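Local coordinates for protein diaminopimelate decarboxylase (Psychromonas ingrahamii, PDB 4XG1) that probably catalyses the pyridoxal phosphate-dependent decarboxylation of meso-diaminopimelate to L-lysine, the last step of lysine biosynthesis by the diaminopimelate pathway, at residues 197-202 and 216-221; 210-215 and 257-262; 149-154 and 177-182. All blocks are in the same frame, centred on the assembly; numbering follows the deposited sequence.

All three interactions belong to the TIM-barrel part of the chain. Interactions 1 and 3 are buried and set a helix against a strand. Their strands, 192-198 and 145-152, are parallel neighbours in the barrel sheet. Interaction 2 sets helix against helix on the outer layer and is only partly buried. It shares helix 209-227 with interaction 1, and Ile201 packs against Phe211 where the two meet. Apolar side chains carry the helix contacts in all three. Interaction 1 differs by reaching the cofactor through His200. Interaction 3 runs out to a polar rim at Asn154, whose amide oxygen is bonded to Lys217 of segment 216-221.

Interaction 1 (197-202 and 216-221); sequences VDCHIG and DKLLIL. With LLP ((2S)-2-amino-6-[[3-hydroxy-2-methyl-5-(phosphonooxymethyl)pyridin-4-yl]methylideneamino]hexanoic acid), chain T; SCN (thiocyanate ion), chain M.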
loop_
_atom_site.group_PDB
_atom_site.type_symbol
_atom_site.label_atom_id
_atom_site.label_comp_id
_atom_site.label_asym_id
_atom_site.label_seq_id
_atom_site.Cartn_x
_atom_site.Cartn_y
_atom_site.Cartn_z
ATOM N N VAL B 197 11.186 -29.680 5.336
ATOM C CA VAL B 197 12.112 -28.701 4.794
ATOM C C VAL B 197 11.345 -27.767 3.875
ATOM O O VAL B 197 10.515 -28.202 3.054
ATOM C CB VAL B 197 13.239 -29.415 4.039
ATOM C CG1 VAL B 197 13.990 -28.468 3.097
ATOM C CG2 VAL B 197 14.204 -29.997 5.052
ATOM N N ASP B 198 11.674 -26.486 3.960
ATOM C CA ASP B 198 10.955 -25.454 3.209
ATOM C C ASP B 198 11.888 -24.502 2.459
ATOM O O ASP B 198 13.018 -24.244 2.882
ATOM C CB ASP B 198 10.095 -24.660 4.207
ATOM C CG ASP B 198 9.509 -23.400 3.613
ATOM O OD1 ASP B 198 8.647 -23.502 2.693
ATOM O OD2 ASP B 198 9.939 -22.320 4.077
ATOM N N CYS B 199 11.416 -24.008 1.320
ATOM C CA CYS B 199 12.061 -22.900 0.684
ATOM C C CYS B 199 11.120 -22.058 -0.177
ATOM O O CYS B 199 10.047 -22.524 -0.613
ATOM C CB CYS B 199 13.212 -23.376 -0.178
ATOM S SG CYS B 199 12.608 -24.097 -1.724
ATOM N N HIS B 200 11.539 -20.815 -0.419
ATOM C CA HIS B 200 10.856 -19.991 -1.379
ATOM C C HIS B 200 11.914 -19.108 -2.066
ATOM O O HIS B 200 12.563 -18.350 -1.398
ATOM C CB HIS B 200 9.746 -19.172 -0.691
ATOM C CG HIS B 200 9.063 -18.209 -1.604
ATOM N ND1 HIS B 200 8.024 -18.581 -2.423
ATOM C CD2 HIS B 200 9.291 -16.903 -1.860
ATOM C CE1 HIS B 200 7.647 -17.556 -3.164
ATOM N NE2 HIS B 200 8.383 -16.513 -2.823
ATOM N N ILE B 201 12.075 -19.234 -3.376
ATOM C CA ILE B 201 13.264 -18.719 -4.045
ATOM C C ILE B 201 13.078 -17.368 -4.754
ATOM O O ILE B 201 14.059 -16.696 -5.075
ATOM C CB ILE B 201 13.840 -19.711 -5.071
ATOM C CG1 ILE B 201 12.786 -20.180 -6.071
ATOM C CG2 ILE B 201 14.354 -20.922 -4.338
ATOM C CD1 ILE B 201 13.386 -20.806 -7.312
ATOM N N GLY B 202 11.817 -16.978 -4.945
ATOM C CA GLY B 202 11.482 -15.680 -5.442
ATOM C C GLY B 202 10.085 -15.687 -5.999
ATOM O O GLY B 202 9.341 -16.632 -5.805
ATOM N N ASP B 216 16.958 -30.149 -6.154
ATOM C CA ASP B 216 18.195 -30.948 -6.056
ATOM C C ASP B 216 18.924 -30.702 -4.751
ATOM O O ASP B 216 19.217 -31.635 -4.020
ATOM C CB ASP B 216 19.110 -30.660 -7.249
ATOM C CG ASP B 216 18.556 -31.221 -8.577
ATOM O OD1 ASP B 216 17.566 -31.997 -8.533
ATOM O OD2 ASP B 216 19.088 -30.880 -9.665
ATOM N N LYS B 217 19.218 -29.454 -4.434
ATOM C CA LYS B 217 20.064 -29.163 -3.267
ATOM C C LYS B 217 19.372 -29.410 -1.989
ATOM O O LYS B 217 20.018 -29.629 -0.962
ATOM C CB LYS B 217 20.519 -27.727 -3.283
ATOM C CG LYS B 217 20.939 -27.385 -4.708
ATOM C CD LYS B 217 22.420 -27.196 -4.773
ATOM C CE LYS B 217 22.706 -26.484 -6.061
ATOM N NZ LYS B 217 24.139 -26.155 -6.160
ATOM N N LEU B 218 18.055 -29.337 -2.017
ATOM C CA LEU B 218 17.282 -29.647 -0.823
ATOM C C LEU B 218 17.150 -31.175 -0.595
ATOM O O LEU B 218 17.162 -31.620 0.559
ATOM C CB LEU B 218 15.890 -28.985 -0.875
ATOM C CG LEU B 218 15.875 -27.455 -0.902
ATOM C CD1 LEU B 218 14.468 -26.938 -1.162
ATOM C CD2 LEU B 218 16.432 -26.817 0.354
ATOM N N LEU B 219 17.079 -31.948 -1.675
ATOM C CA LEU B 219 17.095 -33.415 -1.569
ATOM C C LEU B 219 18.411 -33.905 -0.997
ATOM O O LEU B 219 18.433 -34.656 -0.028
ATOM C CB LEU B 219 16.850 -34.071 -2.908
ATOM C CG LEU B 219 15.460 -33.796 -3.483
ATOM C CD1 LEU B 219 15.290 -34.397 -4.861
ATOM C CD2 LEU B 219 14.383 -34.316 -2.546
ATOM N N ILE B 220 19.507 -33.405 -1.546
ATOM C CA ILE B 220 20.827 -33.630 -0.970
ATOM C C ILE B 220 20.789 -33.359 0.512
ATOM O O ILE B 220 21.285 -34.174 1.318
ATOM C CB ILE B 220 21.892 -32.732 -1.649
ATOM C CG1 ILE B 220 22.204 -33.258 -3.033
ATOM C CG2 ILE B 220 23.168 -32.637 -0.823
ATOM C CD1 ILE B 220 22.839 -32.215 -3.942
ATOM N N LEU B 221 20.241 -32.211 0.891
ATOM C CA LEU B 221 20.196 -31.840 2.321
ATOM C C LEU B 221 19.330 -32.804 3.131
ATOM O O LEU B 221 19.621 -33.068 4.301
ATOM C CB LEU B 221 19.652 -30.413 2.512
ATOM C CG LEU B 221 19.252 -30.010 3.939
ATOM C CD1 LEU B 221 20.452 -30.030 4.868
ATOM C CD2 LEU B 221 18.612 -28.625 3.990
HETATM N N1 LLP T . 5.428 -18.475 -0.189
HETATM C C2 LLP T . 6.153 -17.535 0.428
HETATM C "C2'" LLP T . 6.936 -17.903 1.662
HETATM C C3 LLP T . 6.127 -16.167 -0.123
HETATM O O3 LLP T . 6.867 -15.188 0.446
HETATM C C4 LLP T . 5.339 -15.891 -1.329
HETATM C "C4'" LLP T . 5.278 -14.547 -1.984
HETATM C C5 LLP T . 4.583 -17.014 -1.919
HETATM C C6 LLP T . 4.662 -18.249 -1.291
HETATM C "C5'" LLP T . 3.718 -16.862 -3.141
HETATM O OP4 LLP T . 4.418 -16.450 -4.247
HETATM P P LLP T . 3.761 -16.284 -5.699
HETATM O OP1 LLP T . 2.488 -15.492 -5.436
HETATM O OP2 LLP T . 4.834 -15.660 -6.621
HETATM O OP3 LLP T . 3.594 -17.691 -6.305
HETATM N N LLP T . 3.717 -7.855 -3.980
HETATM C CA LLP T . 4.541 -8.560 -5.045
HETATM C CB LLP T . 4.507 -10.072 -4.858
HETATM C CG LLP T . 5.670 -10.681 -4.096
HETATM C CD LLP T . 5.215 -11.637 -3.017
HETATM C CE LLP T . 6.424 -12.388 -2.427
HETATM N NZ LLP T . 6.166 -13.508 -1.499
HETATM C C LLP T . 3.928 -8.275 -6.395
HETATM O O LLP T . 2.879 -7.663 -6.504
HETATM O OXT LLP T . 4.436 -8.654 -7.437
HETATM S S SCN M . 11.409 -14.051 -1.601
HETATM C C SCN M . 10.200 -13.624 -2.426
HETATM N N SCN M . 9.302 -13.369 -3.114
#
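Leu218 of helix 209-227 turns both its methyls to the residues around the end of strand 192-198. The two elements belong to a beta-alpha-beta unit of the TIM barrel, completed by strand 234-236. The apolar part is small and buried. Leu218 CD1 meets Cys199 SG at 3.4 Å. This methyl is the far arm of the side chain, anti to CA (chi2 172°). Leu218 CD2 goes to Val197 CG1 at 4.0 Å, and these two side chains cross obliquely.

The cofactor part rests on His200, the residue after Cys199. Its imidazole lies against the pyridine ring of LLP, with LLP C3 3.5 Å above the His200 ring plane and over its centre. A histidine in this place is familiar from related fold-type III decarboxylases.

A hydrogen bond from Gly239 N to His200 ND1 fixes the ring. Separately, Arg150 NH2 holds the backbone oxygen of His200. With an alanine here, the pyridine would probably lose this imidazole cover, and Gly239 N its acceptor. A thiocyanate ion sits at the imidazole edge, its S in the ring plane. His200 NE2 gives its N a weak hydrogen bond of 3.3 Å, bent to 142°.

Interaction 2 (210-215 and 257-262); sequences PFIEAL and MTAIIN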
loop_
_atom_site.group_PDB
_atom_site.type_symbol
_atom_site.label_atom_id
_atom_site.label_comp_id
_atom_site.label_asym_id
_atom_site.label_seq_id
_atom_site.Cartn_x
_atom_site.Cartn_y
_atom_site.Cartn_z
ATOM N N PRO B 210 15.508 -22.800 -12.097
ATOM C CA PRO B 210 15.881 -22.513 -10.716
ATOM C C PRO B 210 15.150 -23.361 -9.716
ATOM O O PRO B 210 15.647 -23.615 -8.613
ATOM C CB PRO B 210 15.514 -21.026 -10.538
ATOM C CG PRO B 210 15.146 -20.518 -11.861
ATOM C CD PRO B 210 14.818 -21.682 -12.739
ATOM N N PHE B 211 13.924 -23.722 -10.057
ATOM C CA PHE B 211 13.107 -24.515 -9.135
ATOM C C PHE B 211 13.746 -25.896 -8.962
ATOM O O PHE B 211 13.975 -26.377 -7.857
ATOM C CB PHE B 211 11.686 -24.631 -9.687
ATOM C CG PHE B 211 10.948 -23.324 -9.731
ATOM C CD1 PHE B 211 10.501 -22.731 -8.542
ATOM C CD2 PHE B 211 10.707 -22.673 -10.930
ATOM C CE1 PHE B 211 9.821 -21.508 -8.557
ATOM C CE2 PHE B 211 10.025 -21.457 -10.950
ATOM C CZ PHE B 211 9.597 -20.863 -9.765
ATOM N N ILE B 212 14.142 -26.472 -10.081
ATOM C CA ILE B 212 14.801 -27.769 -10.072
ATOM C C ILE B 212 16.101 -27.680 -9.333
ATOM O O ILE B 212 16.418 -28.474 -8.448
ATOM C CB ILE B 212 15.090 -28.238 -11.499
ATOM C CG1 ILE B 212 13.806 -28.369 -12.316
ATOM C CG2 ILE B 212 15.778 -29.582 -11.453
ATOM C CD1 ILE B 212 12.755 -29.285 -11.721
ATOM N N GLU B 213 16.893 -26.700 -9.714
ATOM C CA GLU B 213 18.147 -26.490 -9.009
ATOM C C GLU B 213 17.949 -26.465 -7.512
ATOM O O GLU B 213 18.701 -27.078 -6.774
ATOM C CB GLU B 213 18.845 -25.235 -9.494
ATOM C CG GLU B 213 20.286 -25.224 -8.998
ATOM C CD GLU B 213 21.235 -24.308 -9.756
ATOM O OE1 GLU B 213 20.866 -23.689 -10.799
ATOM O OE2 GLU B 213 22.391 -24.226 -9.309
ATOM N N ALA B 214 16.922 -25.769 -7.064
ATOM C CA ALA B 214 16.604 -25.672 -5.645
ATOM C C ALA B 214 16.188 -27.014 -5.044
ATOM O O ALA B 214 16.632 -27.396 -3.948
ATOM C CB ALA B 214 15.487 -24.656 -5.438
ATOM N N LEU B 215 15.324 -27.714 -5.764
ATOM C CA LEU B 215 14.939 -29.043 -5.347
ATOM C C LEU B 215 16.145 -29.978 -5.110
ATOM O O LEU B 215 16.356 -30.501 -3.982
ATOM C CB LEU B 215 13.997 -29.643 -6.384
ATOM C CG LEU B 215 13.588 -31.095 -6.206
ATOM C CD1 LEU B 215 13.098 -31.306 -4.791
ATOM C CD2 LEU B 215 12.531 -31.427 -7.205
ATOM N N MET B 257 5.079 -28.534 -12.671
ATOM C CA MET B 257 4.882 -29.646 -11.742
ATOM C C MET B 257 5.515 -30.976 -12.243
ATOM O O MET B 257 6.260 -31.630 -11.517
ATOM C CB MET B 257 3.411 -29.867 -11.524
ATOM C CG MET B 257 3.107 -30.809 -10.415
ATOM S SD MET B 257 3.475 -30.249 -8.769
ATOM C CE MET B 257 2.417 -28.775 -8.767
ATOM N N THR B 258 5.257 -31.325 -13.490
ATOM C CA THR B 258 5.795 -32.546 -14.094
ATOM C C THR B 258 7.311 -32.608 -13.976
ATOM O O THR B 258 7.858 -33.627 -13.520
ATOM C CB THR B 258 5.447 -32.645 -15.604
ATOM O OG1 THR B 258 4.071 -32.299 -15.820
ATOM C CG2 THR B 258 5.647 -34.023 -16.069
ATOM N N ALA B 259 7.989 -31.514 -14.328
ATOM C CA ALA B 259 9.437 -31.470 -14.112
ATOM C C ALA B 259 9.795 -31.791 -12.648
ATOM O O ALA B 259 10.726 -32.583 -12.354
ATOM C CB ALA B 259 9.985 -30.123 -14.516
ATOM N N ILE B 260 9.052 -31.215 -11.722
ATOM C CA ILE B 260 9.362 -31.429 -10.316
ATOM C C ILE B 260 9.098 -32.870 -9.916
ATOM O O ILE B 260 9.826 -33.445 -9.064
ATOM C CB ILE B 260 8.592 -30.426 -9.420
ATOM C CG1 ILE B 260 9.242 -29.052 -9.505
ATOM C CG2 ILE B 260 8.591 -30.859 -7.955
ATOM C CD1 ILE B 260 8.388 -27.918 -8.983
ATOM N N ILE B 261 8.045 -33.437 -10.494
ATOM C CA ILE B 261 7.623 -34.794 -10.150
ATOM C C ILE B 261 8.587 -35.804 -10.756
ATOM O O ILE B 261 9.104 -36.663 -10.026
ATOM C CB ILE B 261 6.212 -35.072 -10.679
ATOM C CG1 ILE B 261 5.293 -34.036 -10.063
ATOM C CG2 ILE B 261 5.803 -36.534 -10.437
ATOM C CD1 ILE B 261 4.440 -34.552 -8.942
ATOM N N ASN B 262 8.866 -35.642 -12.053
ATOM C CA ASN B 262 9.896 -36.428 -12.738
ATOM C C ASN B 262 11.148 -36.452 -11.851
ATOM O O ASN B 262 11.630 -37.547 -11.475
ATOM C CB ASN B 262 10.222 -35.899 -14.142
ATOM C CG ASN B 262 9.042 -35.999 -15.114
ATOM O OD1 ASN B 262 8.085 -36.722 -14.867
ATOM N ND2 ASN B 262 9.116 -35.272 -16.232
#
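Ile212 and Leu215 of helix 209-227 pack on Ala259 and Ile260 of helix 253-262. Both helices belong to the outer layer of the TIM barrel. The axes of segments 210-215 and 257-262 run nearly the same way, 24° apart, and come within 10.2 Å. The side chains that meet are all apolar.

Ile212 works through its terminal methyl. CD1 reaches Ala259 CB at 4.0 Å and also rests near the Ala259 carbonyl oxygen. The same CD1 approaches Ile260 CG1 at 4.2 Å. The side chain is folded about its second torsion (chi2 -56°), which swings CD1 in to the other helix although the CB bond does not aim there.

Leu215 lies one turn further on. In Leu215 the turn at chi2 (50°) points CD2 at Ile260 CG2, 4.1 Å away. Leu215 CD2 also sits 3.9 Å from Ile260 O. Ile260 therefore uses both of its branches, CG1 for Ile212 and CG2 for Leu215. Leu215 and Ile260 are buried, whereas Ile212 and Ala259 are partly exposed.

The second shell fixes the two helices. Ile260 packs on Leu271 and Phe273 of strand 270-273, which seats its helix on the sheet. Met257 packs on helix 35-49. Phe211 stacks edge-to-face with Tyr256, and its CD1 rests against the CD1 methyl of Ile201, in the loop after strand 192-198.

Interaction 3 (149-154 and 177-182); sequences IRINPN and EQALDV
Strand 145-152 and the start of helix 179-188 come nearest at Ile151 and Ala179, whose CA atoms are 7.0 Å apart, and Gln178 holds the N-cap position of the helix. The helix lies on the way along the chain from strand 145-152 to its parallel neighbour in the TIM barrel, strand 192-198.

Two apolar pairs form the buried part. Ile151 CD1 touches Ala179 CB at 3.9 Å. It is this terminal methyl that makes the contact, although the CB bond of the isoleucine does not aim at the helix. The short alanine side chain is consistent with the close backbone approach here. One helical turn on, Val182 CG2 meets Ile149 CG2 at 4.1 Å, branch against branch.

At the rim the partners are polar, but they do not bond to each other. Glu177 is bent at chi2 (81°), which brings OE1 to 4.1 Å from Asn154 CB. This is only a van der Waals approach. The amide end of Asn154 has its partner in helix 209-227, where Lys217 NZ bonds its OD1.

Ile149 and Ile151 both form backbone hydrogen bonds with Asp198, which joins the strand to strand 192-198. Leu218 and Leu221 of helix 209-227 pack on Ile151 beside the apolar core. Helix 128-140 closes in with Leu131 on Ile149 and Ile128 on Val182.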
loop_
_atom_site.group_PDB
_atom_site.type_symbol
_atom_site.label_atom_id
_atom_site.label_comp_id
_atom_site.label_asym_id
_atom_site.label_seq_id
_atom_site.Cartn_x
_atom_site.Cartn_y
_atom_site.Cartn_z
ATOM N N ILE B 149 12.361 -25.688 8.336
ATOM C CA ILE B 149 13.231 -24.556 8.261
ATOM C C ILE B 149 13.170 -24.099 6.845
ATOM O O ILE B 149 13.220 -24.906 5.921
ATOM C CB ILE B 149 14.673 -24.901 8.596
ATOM C CG1 ILE B 149 14.766 -25.681 9.926
ATOM C CG2 ILE B 149 15.533 -23.629 8.676
ATOM C CD1 ILE B 149 14.560 -24.830 11.147
ATOM N N ARG B 150 13.018 -22.795 6.672
ATOM C CA ARG B 150 13.147 -22.189 5.350
ATOM C C ARG B 150 14.652 -22.070 5.014
ATOM O O ARG B 150 15.413 -21.350 5.696
ATOM C CB ARG B 150 12.494 -20.815 5.288
ATOM C CG ARG B 150 12.450 -20.248 3.875
ATOM C CD ARG B 150 11.859 -18.845 3.857
ATOM N NE ARG B 150 11.885 -18.290 2.527
ATOM C CZ ARG B 150 11.308 -17.161 2.172
ATOM N NH1 ARG B 150 10.606 -16.466 3.030
ATOM N NH2 ARG B 150 11.433 -16.744 0.928
ATOM N N ILE B 151 15.038 -22.771 3.959
ATOM C CA ILE B 151 16.393 -22.907 3.574
ATOM C C ILE B 151 16.628 -22.173 2.284
ATOM O O ILE B 151 15.781 -22.143 1.397
ATOM C CB ILE B 151 16.737 -24.392 3.320
ATOM C CG1 ILE B 151 16.619 -25.184 4.603
ATOM C CG2 ILE B 151 18.136 -24.554 2.720
ATOM C CD1 ILE B 151 17.462 -24.631 5.726
ATOM N N ASN B 152 17.777 -21.522 2.236
ATOM C CA ASN B 152 18.239 -20.858 1.058
ATOM C C ASN B 152 19.299 -21.716 0.406
ATOM O O ASN B 152 20.479 -21.671 0.789
ATOM C CB ASN B 152 18.800 -19.469 1.407
ATOM C CG ASN B 152 17.810 -18.620 2.181
ATOM O OD1 ASN B 152 16.625 -18.874 2.154
ATOM N ND2 ASN B 152 18.307 -17.597 2.867
ATOM N N PRO B 153 18.891 -22.459 -0.630
ATOM C CA PRO B 153 19.901 -23.180 -1.370
ATOM C C PRO B 153 20.930 -22.310 -2.064
ATOM O O PRO B 153 20.702 -21.135 -2.351
ATOM C CB PRO B 153 19.105 -23.966 -2.396
ATOM C CG PRO B 153 17.693 -23.474 -2.335
ATOM C CD PRO B 153 17.623 -22.329 -1.384
ATOM N N ASN B 154 22.017 -22.950 -2.427
ATOM C CA ASN B 154 23.147 -22.323 -3.016
ATOM C C ASN B 154 22.877 -22.533 -4.476
ATOM O O ASN B 154 23.461 -23.407 -5.125
ATOM C CB ASN B 154 24.433 -23.052 -2.596
ATOM C CG ASN B 154 24.323 -24.584 -2.705
ATOM O OD1 ASN B 154 24.836 -25.145 -3.666
ATOM N ND2 ASN B 154 23.662 -25.268 -1.734
ATOM N N GLU B 177 24.428 -23.576 4.154
ATOM C CA GLU B 177 25.683 -23.872 4.859
ATOM C C GLU B 177 25.460 -24.091 6.344
ATOM O O GLU B 177 26.277 -24.702 7.002
ATOM C CB GLU B 177 26.711 -22.743 4.639
ATOM C CG GLU B 177 27.296 -22.685 3.227
ATOM C CD GLU B 177 26.364 -21.962 2.193
ATOM O OE1 GLU B 177 26.293 -22.385 0.991
ATOM O OE2 GLU B 177 25.682 -20.952 2.576
ATOM N N GLN B 178 24.381 -23.555 6.880
ATOM C CA GLN B 178 24.109 -23.702 8.290
ATOM C C GLN B 178 22.888 -24.541 8.540
ATOM O O GLN B 178 22.421 -24.598 9.665
ATOM C CB GLN B 178 23.897 -22.348 8.948
ATOM C CG GLN B 178 24.995 -21.341 8.683
ATOM C CD GLN B 178 24.586 -19.996 9.190
ATOM O OE1 GLN B 178 23.985 -19.882 10.258
ATOM N NE2 GLN B 178 24.899 -18.951 8.425
ATOM N N ALA B 179 22.378 -25.211 7.509
ATOM C CA ALA B 179 21.133 -25.953 7.650
ATOM C C ALA B 179 21.211 -26.956 8.798
ATOM O O ALA B 179 20.452 -26.875 9.770
ATOM C CB ALA B 179 20.769 -26.652 6.342
ATOM N N LEU B 180 22.185 -27.854 8.709
ATOM C CA LEU B 180 22.335 -28.956 9.674
ATOM C C LEU B 180 22.484 -28.415 11.073
ATOM O O LEU B 180 21.875 -28.905 12.004
ATOM C CB LEU B 180 23.551 -29.796 9.318
ATOM C CG LEU B 180 23.506 -30.407 7.910
ATOM C CD1 LEU B 180 24.893 -30.796 7.378
ATOM C CD2 LEU B 180 22.564 -31.589 7.904
ATOM N N ASP B 181 23.246 -27.352 11.208
ATOM C CA ASP B 181 23.454 -26.788 12.506
ATOM C C ASP B 181 22.143 -26.367 13.142
ATOM O O ASP B 181 21.958 -26.562 14.342
ATOM C CB ASP B 181 24.436 -25.626 12.433
ATOM C CG ASP B 181 25.780 -26.054 11.889
ATOM O OD1 ASP B 181 25.822 -26.532 10.725
ATOM O OD2 ASP B 181 26.770 -25.916 12.631
ATOM N N VAL B 182 21.242 -25.752 12.377
ATOM C CA VAL B 182 20.021 -25.238 12.990
ATOM C C VAL B 182 19.003 -26.367 13.089
ATOM O O VAL B 182 18.216 -26.405 14.026
ATOM C CB VAL B 182 19.413 -23.971 12.301
ATOM C CG1 VAL B 182 20.394 -22.803 12.285
ATOM C CG2 VAL B 182 18.932 -24.276 10.901
#